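PDB 3ORF: dihydropteridine reductase from Dictyostelium discoideum, which catalyses the NADH- or NADPH-dependent reduction of dihydropteridines to tetrahydropteridines, and so probably keeps the aromatic amino acid hydroxylases supplied with tetrahydrobiopterin. Local coordinates for residues I25-G30 and V92-G97; G32-E37 and T211-V216; F140-A145 and H166-D171; T184-L189 and S229-G234. One frame throughout, in Å; residues are numbered along the deposited sequence.

Contacts 1, 3 and 4 lie on consecutive parallel strands of the Rossmann sheet, 24-28, 88-93, 138-143 and 184-190; contact 2 packs two helices on one flank, touching contact 1 where Ala94 CB meets Leu34 CD2 at 3.9 Å. Contacts 1, 2 and 3 touch NAD: the first meets its adenine and nicotinamide ribose, the second its pyrophosphate, the third its nicotinamide end. Probable hydrogen bonds join Cys93 N to Val141 O (2.8 Å, contacts 1 and 3) and Gly144 N to Ile188 O (2.8 Å, contacts 3 and 4). Ala145 of contact 3 lies about 3 Å from the predicted proton acceptor Tyr158, between side chains; the Leu186 side chain of contact 4 stays about 14 Å from NAD.

Contact 1. Residues I25-G30 and V92-G97; sequences ILVLGG and VCAAGG. With NAD (nicotinamide-adenine-dinucleotide), chain E.
Ala95 and Leu28, which touch through CB and CG at 4.2 Å, both turn a methyl to the adenine of NAD. Ala95 CB sits squarely over one face of the base, 3.4 Å from C4A; Leu28 CD1 approaches the outer carbon C2A obliquely from the same side, at 3.6 Å. The other branch of Leu28, CD2, rests on Cys93 SG. Leu28 lies on the sheet face it shares with Cys93; CG, anti to the backbone N (chi1 -178°), sends one branch to the sulfur and one to the base. On the opposite face Ile25 CD1 meets Val92 CG2 at 4.2 Å.

Strands 24-28 and 88-93 run parallel and are joined by three backbone bonds: Val92 N to Leu26 O, Leu28 N to Val92 O, and Ala94 N to Leu28 O, the last 2.7 Å long. Beyond them the chains close up, and a side chain on Gly29 would collide with Ala95 N. The nicotinamide ribose hydroxyl O3D donates to Ala95 O at 2.8 Å.

Polar backbone atoms are thus paired along the strands, while at their carboxyl ends, where Rossmann folds bind the cofactor, Leu28 and Ala95 give the adenine an apolar surface and a carbonyl serves the nicotinamide ribose.

Contact 2. Residues G32-E37 and T211-V216; sequences GALGAE and TPLSEV. With NAD (nicotinamide-adenine-dinucleotide), chain E.
Leu34 and Leu213, each in the opening turn of its helix, bring helices 33-44 and 213-225 together with their CA atoms 5.9 Å apart. Leu213 CD2 meets Leu34 CD1, and its CD1 lies against Ala33 O at 3.7 Å. Leu34 holds CG anti to the backbone N (chi1 173°), which carries CD1 across to Val216 CG1, 3.8 Å away. Glu37 CG, anti to the backbone N, lies on Leu213 CB at 3.7 Å; the bend at chi2 (54°) then turns the carboxylate so that OE2 comes beside Ser214 CB. Cut back to an alanine, Glu37 would probably leave Leu213 CB and Ser214 without the cover of CG and the carboxylate.

The same helix start grips NAD: Ala33 N donates to O2A and Leu34 N to O2N, the latter at 3.0 Å and almost straight (178°). Gly32, too near O5B for any side chain, is with Gly30 and Gly35 consistent with the glycine-rich nucleotide-binding turn of Rossmann folds.

No hydrogen bond joins the two segments. Backbone amides at the helix start hold the pyrophosphate, consistent with the helix dipole favouring the negative charge, while apolar side chains and the methylenes of Glu37 join the helices.

Contact 3. Residues F140-A145 and H166-D171; sequences FVLTGA and HHIIKD. With NAD (nicotinamide-adenine-dinucleotide), chain E.
An imidazole ring accepts a hydrogen bond from a backbone amide here: Ala145 N donates to His166 NE2 at 2.9 Å, nearly straight (170°) and only 11° out of the ring plane. NE2 acts as acceptor, so the ring proton is probably on ND1. Gly144 CA lies at the same ring edge, 3.5 Å from NE2, and a side chain there would run into the histidine. A phenylalanine in place of His166 would take away the acceptor, and would probably leave Ala145 N without its mate and the loop after the strand less firmly set.

Deeper in, Leu142 and Ile169 slide past each other in opposite directions, with Leu142 CB 3.8 Å from Ile169 CG1. Leu142 CG is anti to the carbonyl carbon (chi1 -56°), which sends CD1 on to Ile168 CG2 at 3.9 Å. Ala145, whose N is held by the histidine, turns its CB to the nicotinamide ring and to Tyr158, the predicted proton acceptor; Lys162 reaches Thr143 O.

Helix 156-172 is the helix of the beta-alpha-beta crossover from strand 138-143 to its parallel neighbour 184-190. Helix 108-133 adjoins through Ala123 and Phe124 at Ile168, beyond which comes Ala160 of the second subunit.

Contact 4. Residues T184-L189 and S229-G234; sequences TSLGIL and SRPTNG
The 229-234 loop holds both backbone polar atoms of Ser185, from the same edge of the strand. Its backbone N donates to Asn233 OD1 at 2.8 Å in a nearly straight bond (170°), although the donor stands 31° off the plane of the amide; its carbonyl O receives Gly234 N at 2.6 Å. Asn233 can reach because its CG is anti to the backbone N (chi1 -166°), which brings the amide alongside the strand, past Thr184 CA at 3.4 Å from OD1. Asn233 OD1 thus stands in for a backbone acceptor and Gly234 N for a strand donor, so both polar backbone atoms of Ser185 are paired to residues that belong to no strand. The hydroxyl of Ser185 is satisfied from another quarter, by Ile169 O of helix 156-172.

Arg230 passes Thr184 obliquely, its CD 3.7 Å from Thr184 OG1, and spends its polar end on carbonyls: NE on Trp223 O and NH1 on Gly137 O. Gly234 O in turn receives Lys170 NZ, and Thr232 O pairs with Ser235 OG.

The apolar part belongs to Leu186, whose side chain crosses Pro231 at about a right angle. CD1 packs on Pro231 CD at 3.7 Å, and CD2 reaches over to Thr232 O at 3.6 Å.

Where the loop turns into strand 236-242, Gly234 has a positive phi that would press any side chain against the preceding carbonyl. Chemically, a side-chain carbonyl and a main-chain N-H extend the pairing of strand 184-190 before its regular neighbour begins, and Leu186 on proline closes the apolar side of the join.

Contact 1. Residues I25-G30 and V92-G97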
# COMPACT_ATOMS: atom_id res chain seq x y z
N ILE A 25 9.53 1.21 26.06
CA ILE A 25 9.53 1.16 24.61
C ILE A 25 8.91 -0.14 24.13
O ILE A 25 9.22 -1.21 24.64
CB ILE A 25 10.94 1.40 24.00
CG1 ILE A 25 10.91 1.14 22.48
CG2 ILE A 25 11.98 0.49 24.64
CD1 ILE A 25 12.30 1.23 21.77
N LEU A 26 8.06 -0.05 23.12
CA LEU A 26 7.45 -1.23 22.53
C LEU A 26 7.84 -1.44 21.10
O LEU A 26 7.86 -0.49 20.31
CB LEU A 26 5.95 -1.09 22.61
CG LEU A 26 5.10 -1.95 21.70
CD1 LEU A 26 5.22 -3.31 22.14
CD2 LEU A 26 3.69 -1.57 22.03
N VAL A 27 8.18 -2.67 20.74
CA VAL A 27 8.78 -2.92 19.44
C VAL A 27 8.07 -4.08 18.72
O VAL A 27 8.12 -5.22 19.22
CB VAL A 27 10.28 -3.25 19.54
CG1 VAL A 27 10.89 -3.43 18.12
CG2 VAL A 27 11.08 -2.21 20.38
N LEU A 28 7.42 -3.79 17.59
CA LEU A 28 6.70 -4.80 16.79
C LEU A 28 7.80 -5.28 15.88
O LEU A 28 8.56 -4.44 15.36
CB LEU A 28 5.54 -4.14 16.00
CG LEU A 28 4.66 -5.06 15.14
CD1 LEU A 28 3.96 -6.12 16.09
CD2 LEU A 28 3.58 -4.22 14.31
N GLY A 29 7.96 -6.61 15.74
CA GLY A 29 9.14 -7.09 15.06
C GLY A 29 10.28 -7.18 16.05
O GLY A 29 11.48 -7.22 15.67
N GLY A 30 9.92 -7.14 17.33
CA GLY A 30 10.93 -7.19 18.39
C GLY A 30 11.90 -8.37 18.41
O GLY A 30 12.88 -8.31 19.13
N VAL A 92 8.19 1.34 18.11
CA VAL A 92 8.98 1.18 16.85
C VAL A 92 8.49 -0.02 16.11
O VAL A 92 8.37 -1.10 16.69
CB VAL A 92 10.46 0.94 17.14
CG1 VAL A 92 11.25 0.70 15.78
CG2 VAL A 92 11.05 2.14 17.88
N CYS A 93 8.13 0.11 14.84
CA CYS A 93 7.86 -1.12 14.12
C CYS A 93 9.07 -1.53 13.31
O CYS A 93 9.54 -0.81 12.37
CB CYS A 93 6.64 -0.97 13.22
SG CYS A 93 6.33 -2.35 12.06
N ALA A 94 9.63 -2.67 13.68
CA ALA A 94 10.78 -3.16 12.94
C ALA A 94 10.41 -4.43 12.23
O ALA A 94 11.29 -5.14 11.81
CB ALA A 94 11.98 -3.40 13.85
N ALA A 95 9.13 -4.73 12.16
CA ALA A 95 8.60 -5.89 11.46
C ALA A 95 8.68 -5.64 9.95
O ALA A 95 8.62 -4.50 9.49
CB ALA A 95 7.09 -6.12 11.87
N GLY A 96 8.77 -6.69 9.18
CA GLY A 96 8.70 -6.53 7.73
C GLY A 96 9.49 -7.66 7.07
O GLY A 96 9.89 -8.62 7.74
N GLY A 97 9.74 -7.53 5.78
CA GLY A 97 10.43 -8.58 5.02
C GLY A 97 10.71 -7.99 3.65
O GLY A 97 10.06 -7.02 3.24
PA NAD E . 14.18 -9.63 10.06
O1A NAD E . 13.59 -10.57 9.08
O2A NAD E . 15.30 -10.05 10.95
O5B NAD E . 12.98 -9.27 11.13
C5B NAD E . 11.68 -8.89 10.86
C4B NAD E . 10.85 -9.34 12.08
O4B NAD E . 9.47 -8.98 11.78
C3B NAD E . 10.86 -10.89 12.16
O3B NAD E . 10.93 -11.27 13.52
C2B NAD E . 9.46 -11.30 11.74
O2B NAD E . 9.02 -12.46 12.47
C1B NAD E . 8.65 -10.07 12.19
N9A NAD E . 7.38 -9.84 11.44
C8A NAD E . 7.22 -10.04 10.11
N7A NAD E . 5.97 -9.67 9.81
C5A NAD E . 5.32 -9.28 10.95
C6A NAD E . 4.00 -8.81 11.27
N6A NAD E . 3.03 -8.75 10.32
N1A NAD E . 3.70 -8.47 12.55
C2A NAD E . 4.62 -8.60 13.51
N3A NAD E . 5.86 -9.04 13.23
C4A NAD E . 6.23 -9.41 11.99
O3 NAD E . 14.48 -8.32 9.24
PN NAD E . 15.41 -7.14 9.56
O1N NAD E . 16.63 -7.42 8.73
O2N NAD E . 15.46 -6.79 11.04
O5D NAD E . 14.69 -5.86 8.86
C5D NAD E . 13.89 -4.93 9.59
C4D NAD E . 13.16 -3.97 8.62
O4D NAD E . 14.10 -3.50 7.61
C3D NAD E . 11.98 -4.54 7.83
O3D NAD E . 10.86 -3.61 8.04
C2D NAD E . 12.43 -4.50 6.36
O2D NAD E . 11.25 -4.30 5.57
C1D NAD E . 13.25 -3.19 6.46
N1N NAD E . 14.08 -2.43 5.42
C2N NAD E . 15.46 -2.75 5.04
C3N NAD E . 16.09 -1.92 4.06
C7N NAD E . 17.56 -2.12 3.57
O7N NAD E . 17.81 -2.04 2.35
N7N NAD E . 18.46 -2.29 4.55
C4N NAD E . 15.41 -0.81 3.50
C5N NAD E . 14.10 -0.50 3.90
C6N NAD E . 13.46 -1.30 4.83

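Contact 2. Residues G32-E37 and T211-V216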
# COMPACT_ATOMS: atom_id res chain seq x y z
N GLY A 32 13.29 -9.62 15.38
CA GLY A 32 14.10 -9.56 14.13
C GLY A 32 15.48 -9.01 14.41
O GLY A 32 15.76 -8.64 15.56
N ALA A 33 16.33 -8.90 13.41
CA ALA A 33 17.67 -8.35 13.66
C ALA A 33 17.60 -6.91 14.21
O ALA A 33 18.18 -6.59 15.26
CB ALA A 33 18.49 -8.40 12.39
N LEU A 34 16.90 -6.03 13.51
CA LEU A 34 16.84 -4.64 13.97
C LEU A 34 16.08 -4.54 15.29
O LEU A 34 16.53 -3.87 16.23
CB LEU A 34 16.17 -3.72 12.91
CG LEU A 34 15.91 -2.28 13.38
CD1 LEU A 34 17.25 -1.51 13.74
CD2 LEU A 34 15.08 -1.63 12.33
N GLY A 35 14.92 -5.22 15.33
CA GLY A 35 14.03 -5.17 16.45
C GLY A 35 14.75 -5.61 17.72
O GLY A 35 14.63 -4.94 18.78
N ALA A 36 15.53 -6.69 17.62
CA ALA A 36 16.30 -7.17 18.80
C ALA A 36 17.46 -6.25 19.18
O ALA A 36 17.81 -6.17 20.38
CB ALA A 36 16.82 -8.65 18.61
N GLU A 37 18.08 -5.56 18.21
CA GLU A 37 19.09 -4.58 18.58
C GLU A 37 18.46 -3.34 19.27
O GLU A 37 19.02 -2.81 20.21
CB GLU A 37 19.92 -4.16 17.38
CG GLU A 37 21.00 -3.06 17.67
CD GLU A 37 21.99 -3.38 18.83
OE1 GLU A 37 22.57 -4.51 18.87
OE2 GLU A 37 22.19 -2.47 19.68
N THR A 211 24.63 0.55 7.34
CA THR A 211 24.44 1.12 8.65
C THR A 211 24.41 0.02 9.74
O THR A 211 23.65 -0.90 9.67
CB THR A 211 23.16 1.98 8.75
OG1 THR A 211 23.04 2.83 7.59
CG2 THR A 211 23.21 2.85 10.00
N PRO A 212 25.27 0.14 10.77
CA PRO A 212 25.17 -0.77 11.92
C PRO A 212 23.84 -0.59 12.66
O PRO A 212 23.42 0.55 12.87
CB PRO A 212 26.33 -0.32 12.81
CG PRO A 212 27.34 0.29 11.80
CD PRO A 212 26.39 1.08 10.91
N LEU A 213 23.21 -1.69 13.05
CA LEU A 213 21.90 -1.63 13.68
C LEU A 213 21.95 -0.75 14.97
O LEU A 213 20.98 -0.02 15.29
CB LEU A 213 21.41 -3.06 13.95
CG LEU A 213 21.25 -3.91 12.69
CD1 LEU A 213 20.93 -5.32 13.10
CD2 LEU A 213 20.19 -3.40 11.80
N SER A 214 23.11 -0.77 15.66
CA SER A 214 23.26 -0.04 16.91
C SER A 214 23.21 1.43 16.59
O SER A 214 22.87 2.19 17.45
CB SER A 214 24.58 -0.40 17.64
OG SER A 214 25.71 0.11 16.94
N GLU A 215 23.51 1.87 15.36
CA GLU A 215 23.37 3.31 15.08
C GLU A 215 21.91 3.62 14.87
O GLU A 215 21.46 4.67 15.22
CB GLU A 215 24.18 3.81 13.89
CG GLU A 215 25.63 3.54 14.00
CD GLU A 215 26.50 4.35 13.00
OE1 GLU A 215 26.03 5.35 12.45
OE2 GLU A 215 27.68 4.00 12.81
N VAL A 216 21.17 2.71 14.29
CA VAL A 216 19.74 2.96 14.28
C VAL A 216 19.13 3.10 15.70
O VAL A 216 18.41 4.05 16.00
CB VAL A 216 19.03 1.89 13.38
CG1 VAL A 216 17.54 2.21 13.35
CG2 VAL A 216 19.69 1.97 11.99
PA NAD E . 14.18 -9.63 10.06
O1A NAD E . 13.59 -10.57 9.08
O2A NAD E . 15.30 -10.05 10.95
O5B NAD E . 12.98 -9.27 11.13
C5B NAD E . 11.68 -8.89 10.86
C4B NAD E . 10.85 -9.34 12.08
O4B NAD E . 9.47 -8.98 11.78
C3B NAD E . 10.86 -10.89 12.16
O3B NAD E . 10.93 -11.27 13.52
C2B NAD E . 9.46 -11.30 11.74
O2B NAD E . 9.02 -12.46 12.47
C1B NAD E . 8.65 -10.07 12.19
N9A NAD E . 7.38 -9.84 11.44
C8A NAD E . 7.22 -10.04 10.11
N7A NAD E . 5.97 -9.67 9.81
C5A NAD E . 5.32 -9.28 10.95
C6A NAD E . 4.00 -8.81 11.27
N6A NAD E . 3.03 -8.75 10.32
N1A NAD E . 3.70 -8.47 12.55
C2A NAD E . 4.62 -8.60 13.51
N3A NAD E . 5.86 -9.04 13.23
C4A NAD E . 6.23 -9.41 11.99
O3 NAD E . 14.48 -8.32 9.24
PN NAD E . 15.41 -7.14 9.56
O1N NAD E . 16.63 -7.42 8.73
O2N NAD E . 15.46 -6.79 11.04
O5D NAD E . 14.69 -5.86 8.86
C5D NAD E . 13.89 -4.93 9.59
C4D NAD E . 13.16 -3.97 8.62
O4D NAD E . 14.10 -3.50 7.61
C3D NAD E . 11.98 -4.54 7.83
O3D NAD E . 10.86 -3.61 8.04
C2D NAD E . 12.43 -4.50 6.36
O2D NAD E . 11.25 -4.30 5.57
C1D NAD E . 13.25 -3.19 6.46
N1N NAD E . 14.08 -2.43 5.42
C2N NAD E . 15.46 -2.75 5.04
C3N NAD E . 16.09 -1.92 4.06
C7N NAD E . 17.56 -2.12 3.57
O7N NAD E . 17.81 -2.04 2.35
N7N NAD E . 18.46 -2.29 4.55
C4N NAD E . 15.41 -0.81 3.50
C5N NAD E . 14.10 -0.50 3.90
C6N NAD E . 13.46 -1.30 4.83

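Contact 3. Residues F140-A145 and H166-D171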
# COMPACT_ATOMS: atom_id res chain seq x y z
N PHE A 140 6.63 7.68 17.75
CA PHE A 140 6.07 6.57 17.03
C PHE A 140 6.82 6.38 15.71
O PHE A 140 6.76 7.25 14.82
CB PHE A 140 4.61 6.88 16.75
CG PHE A 140 3.92 5.86 15.92
CD1 PHE A 140 3.19 4.84 16.52
CD2 PHE A 140 3.97 5.94 14.54
CE1 PHE A 140 2.50 3.91 15.73
CE2 PHE A 140 3.32 5.01 13.77
CZ PHE A 140 2.60 3.99 14.37
N VAL A 141 7.51 5.26 15.54
CA VAL A 141 8.33 5.13 14.35
C VAL A 141 8.04 3.92 13.54
O VAL A 141 8.12 2.86 14.08
CB VAL A 141 9.82 5.12 14.71
CG1 VAL A 141 10.72 4.94 13.45
CG2 VAL A 141 10.16 6.47 15.36
N LEU A 142 7.75 4.08 12.22
CA LEU A 142 7.69 2.93 11.33
C LEU A 142 8.95 2.85 10.46
O LEU A 142 9.51 3.87 10.03
CB LEU A 142 6.44 3.02 10.42
CG LEU A 142 5.08 3.15 11.10
CD1 LEU A 142 3.88 3.04 10.11
CD2 LEU A 142 5.01 2.00 12.12
N THR A 143 9.39 1.62 10.16
CA THR A 143 10.45 1.36 9.16
C THR A 143 9.87 1.36 7.72
O THR A 143 9.03 0.49 7.34
CB THR A 143 11.17 0.05 9.45
OG1 THR A 143 11.62 0.10 10.84
CG2 THR A 143 12.43 -0.02 8.57
N GLY A 144 10.32 2.35 6.91
CA GLY A 144 9.85 2.43 5.52
C GLY A 144 10.94 1.86 4.62
O GLY A 144 11.69 0.94 5.03
N ALA A 145 11.12 2.46 3.43
CA ALA A 145 12.28 2.10 2.62
C ALA A 145 12.74 3.21 1.78
O ALA A 145 11.96 3.80 1.07
CB ALA A 145 12.03 0.82 1.78
N HIS A 166 4.76 4.47 3.99
CA HIS A 166 5.16 5.88 4.07
C HIS A 166 3.90 6.75 4.24
O HIS A 166 3.92 7.76 4.90
CB HIS A 166 5.93 6.35 2.78
CG HIS A 166 7.26 5.66 2.60
ND1 HIS A 166 7.97 5.69 1.42
CD2 HIS A 166 8.03 4.95 3.48
CE1 HIS A 166 9.09 4.98 1.55
NE2 HIS A 166 9.14 4.51 2.78
N HIS A 167 2.85 6.40 3.53
CA HIS A 167 1.60 7.24 3.56
C HIS A 167 0.98 7.13 4.97
O HIS A 167 0.45 8.10 5.50
CB HIS A 167 0.66 6.73 2.48
CG HIS A 167 -0.59 7.52 2.31
ND1 HIS A 167 -0.72 8.52 1.35
CD2 HIS A 167 -1.79 7.44 2.95
CE1 HIS A 167 -1.94 9.03 1.43
NE2 HIS A 167 -2.60 8.41 2.41
N ILE A 168 1.09 5.97 5.61
CA ILE A 168 0.52 5.79 6.95
C ILE A 168 1.22 6.69 7.99
O ILE A 168 0.61 7.41 8.79
CB ILE A 168 0.64 4.31 7.42
CG1 ILE A 168 -0.32 3.43 6.61
CG2 ILE A 168 0.30 4.17 8.93
CD1 ILE A 168 0.08 1.88 6.69
N ILE A 169 2.54 6.66 7.93
CA ILE A 169 3.32 7.58 8.67
C ILE A 169 2.82 9.01 8.56
O ILE A 169 2.71 9.74 9.58
CB ILE A 169 4.78 7.55 8.20
CG1 ILE A 169 5.39 6.20 8.56
CG2 ILE A 169 5.53 8.72 8.85
CD1 ILE A 169 6.75 5.92 7.69
N LYS A 170 2.51 9.43 7.34
CA LYS A 170 2.08 10.83 7.18
C LYS A 170 0.67 11.04 7.75
O LYS A 170 0.43 12.06 8.36
CB LYS A 170 2.21 11.28 5.71
CG LYS A 170 3.62 11.76 5.39
CD LYS A 170 4.04 11.57 3.99
CE LYS A 170 5.55 11.94 3.78
NZ LYS A 170 6.17 13.10 4.68
N ASP A 171 -0.21 10.06 7.63
CA ASP A 171 -1.57 10.19 8.12
C ASP A 171 -1.52 10.24 9.65
O ASP A 171 -2.28 10.96 10.26
CB ASP A 171 -2.46 8.99 7.68
CG ASP A 171 -3.14 9.20 6.30
OD1 ASP A 171 -2.79 10.19 5.56
OD2 ASP A 171 -3.99 8.34 5.91
PA NAD E . 14.18 -9.63 10.06
O1A NAD E . 13.59 -10.57 9.08
O2A NAD E . 15.30 -10.05 10.95
O5B NAD E . 12.98 -9.27 11.13
C5B NAD E . 11.68 -8.89 10.86
C4B NAD E . 10.85 -9.34 12.08
O4B NAD E . 9.47 -8.98 11.78
C3B NAD E . 10.86 -10.89 12.16
O3B NAD E . 10.93 -11.27 13.52
C2B NAD E . 9.46 -11.30 11.74
O2B NAD E . 9.02 -12.46 12.47
C1B NAD E . 8.65 -10.07 12.19
N9A NAD E . 7.38 -9.84 11.44
C8A NAD E . 7.22 -10.04 10.11
N7A NAD E . 5.97 -9.67 9.81
C5A NAD E . 5.32 -9.28 10.95
C6A NAD E . 4.00 -8.81 11.27
N6A NAD E . 3.03 -8.75 10.32
N1A NAD E . 3.70 -8.47 12.55
C2A NAD E . 4.62 -8.60 13.51
N3A NAD E . 5.86 -9.04 13.23
C4A NAD E . 6.23 -9.41 11.99
O3 NAD E . 14.48 -8.32 9.24
PN NAD E . 15.41 -7.14 9.56
O1N NAD E . 16.63 -7.42 8.73
O2N NAD E . 15.46 -6.79 11.04
O5D NAD E . 14.69 -5.86 8.86
C5D NAD E . 13.89 -4.93 9.59
C4D NAD E . 13.16 -3.97 8.62
O4D NAD E . 14.10 -3.50 7.61
C3D NAD E . 11.98 -4.54 7.83
O3D NAD E . 10.86 -3.61 8.04
C2D NAD E . 12.43 -4.50 6.36
O2D NAD E . 11.25 -4.30 5.57
C1D NAD E . 13.25 -3.19 6.46
N1N NAD E . 14.08 -2.43 5.42
C2N NAD E . 15.46 -2.75 5.04
C3N NAD E . 16.09 -1.92 4.06
C7N NAD E . 17.56 -2.12 3.57
O7N NAD E . 17.81 -2.04 2.35
N7N NAD E . 18.46 -2.29 4.55
C4N NAD E . 15.41 -0.81 3.50
C5N NAD E . 14.10 -0.50 3.90
C6N NAD E . 13.46 -1.30 4.83

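Contact 4. Residues T184-L189 and S229-G234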
# COMPACT_ATOMS: atom_id res chain seq x y z
N THR A 184 4.76 12.23 17.84
CA THR A 184 5.52 12.51 16.62
C THR A 184 5.56 11.17 15.92
O THR A 184 5.97 10.18 16.53
CB THR A 184 6.96 12.90 16.96
OG1 THR A 184 6.97 14.19 17.54
CG2 THR A 184 7.84 12.98 15.70
N SER A 185 5.09 11.15 14.67
CA SER A 185 5.10 9.98 13.76
C SER A 185 6.26 10.22 12.74
O SER A 185 6.28 11.28 12.08
CB SER A 185 3.77 9.95 13.03
OG SER A 185 3.69 8.98 11.99
N LEU A 186 7.22 9.27 12.67
CA LEU A 186 8.37 9.30 11.75
C LEU A 186 8.50 7.96 11.01
O LEU A 186 8.04 6.90 11.47
CB LEU A 186 9.69 9.51 12.55
CG LEU A 186 9.71 10.81 13.34
CD1 LEU A 186 10.92 10.89 14.18
CD2 LEU A 186 9.54 12.03 12.38
N GLY A 187 9.15 8.01 9.86
CA GLY A 187 9.55 6.84 9.15
C GLY A 187 11.06 6.88 9.16
O GLY A 187 11.65 7.97 9.01
N ILE A 188 11.71 5.72 9.33
CA ILE A 188 13.17 5.64 9.10
C ILE A 188 13.31 4.82 7.86
O ILE A 188 12.61 3.80 7.71
CB ILE A 188 13.96 5.02 10.28
CG1 ILE A 188 13.38 3.67 10.67
CG2 ILE A 188 14.03 6.01 11.46
CD1 ILE A 188 14.04 3.06 11.87
N LEU A 189 14.14 5.31 6.93
CA LEU A 189 14.17 4.81 5.57
C LEU A 189 15.64 4.49 5.27
O LEU A 189 16.36 5.31 4.74
CB LEU A 189 13.63 5.85 4.53
CG LEU A 189 12.15 5.90 4.08
CD1 LEU A 189 11.27 6.19 5.29
CD2 LEU A 189 12.03 7.00 3.03
N SER A 229 15.28 17.17 19.33
CA SER A 229 16.12 16.70 18.25
C SER A 229 15.21 16.03 17.23
O SER A 229 15.68 15.59 16.20
CB SER A 229 17.18 15.68 18.77
OG SER A 229 16.55 14.41 18.94
N ARG A 230 13.92 15.90 17.53
CA ARG A 230 12.98 15.25 16.63
C ARG A 230 12.75 15.96 15.30
O ARG A 230 12.54 17.18 15.24
CB ARG A 230 11.63 15.03 17.31
CG ARG A 230 11.62 13.84 18.26
CD ARG A 230 10.30 13.85 19.16
NE ARG A 230 10.45 12.92 20.27
CZ ARG A 230 9.46 12.49 21.09
NH1 ARG A 230 8.21 12.86 20.96
NH2 ARG A 230 9.75 11.67 22.05
N PRO A 231 12.80 15.21 14.18
CA PRO A 231 12.41 15.93 12.95
C PRO A 231 10.95 16.35 12.99
O PRO A 231 10.17 15.84 13.74
CB PRO A 231 12.57 14.85 11.84
CG PRO A 231 13.40 13.74 12.47
CD PRO A 231 13.23 13.83 13.95
N THR A 232 10.56 17.24 12.09
CA THR A 232 9.16 17.51 11.81
C THR A 232 8.25 16.28 11.79
O THR A 232 8.53 15.26 11.17
CB THR A 232 9.02 18.34 10.44
OG1 THR A 232 9.53 19.64 10.69
CG2 THR A 232 7.58 18.52 10.03
N ASN A 233 7.07 16.46 12.36
CA ASN A 233 6.14 15.36 12.53
C ASN A 233 5.76 14.89 11.12
O ASN A 233 5.38 15.73 10.24
CB ASN A 233 4.90 15.88 13.31
CG ASN A 233 4.00 14.75 13.85
OD1 ASN A 233 4.25 13.58 13.62
ND2 ASN A 233 2.94 15.12 14.57
N GLY A 234 5.88 13.60 10.88
CA GLY A 234 5.61 13.07 9.57
C GLY A 234 6.79 12.93 8.62
O GLY A 234 6.56 12.49 7.47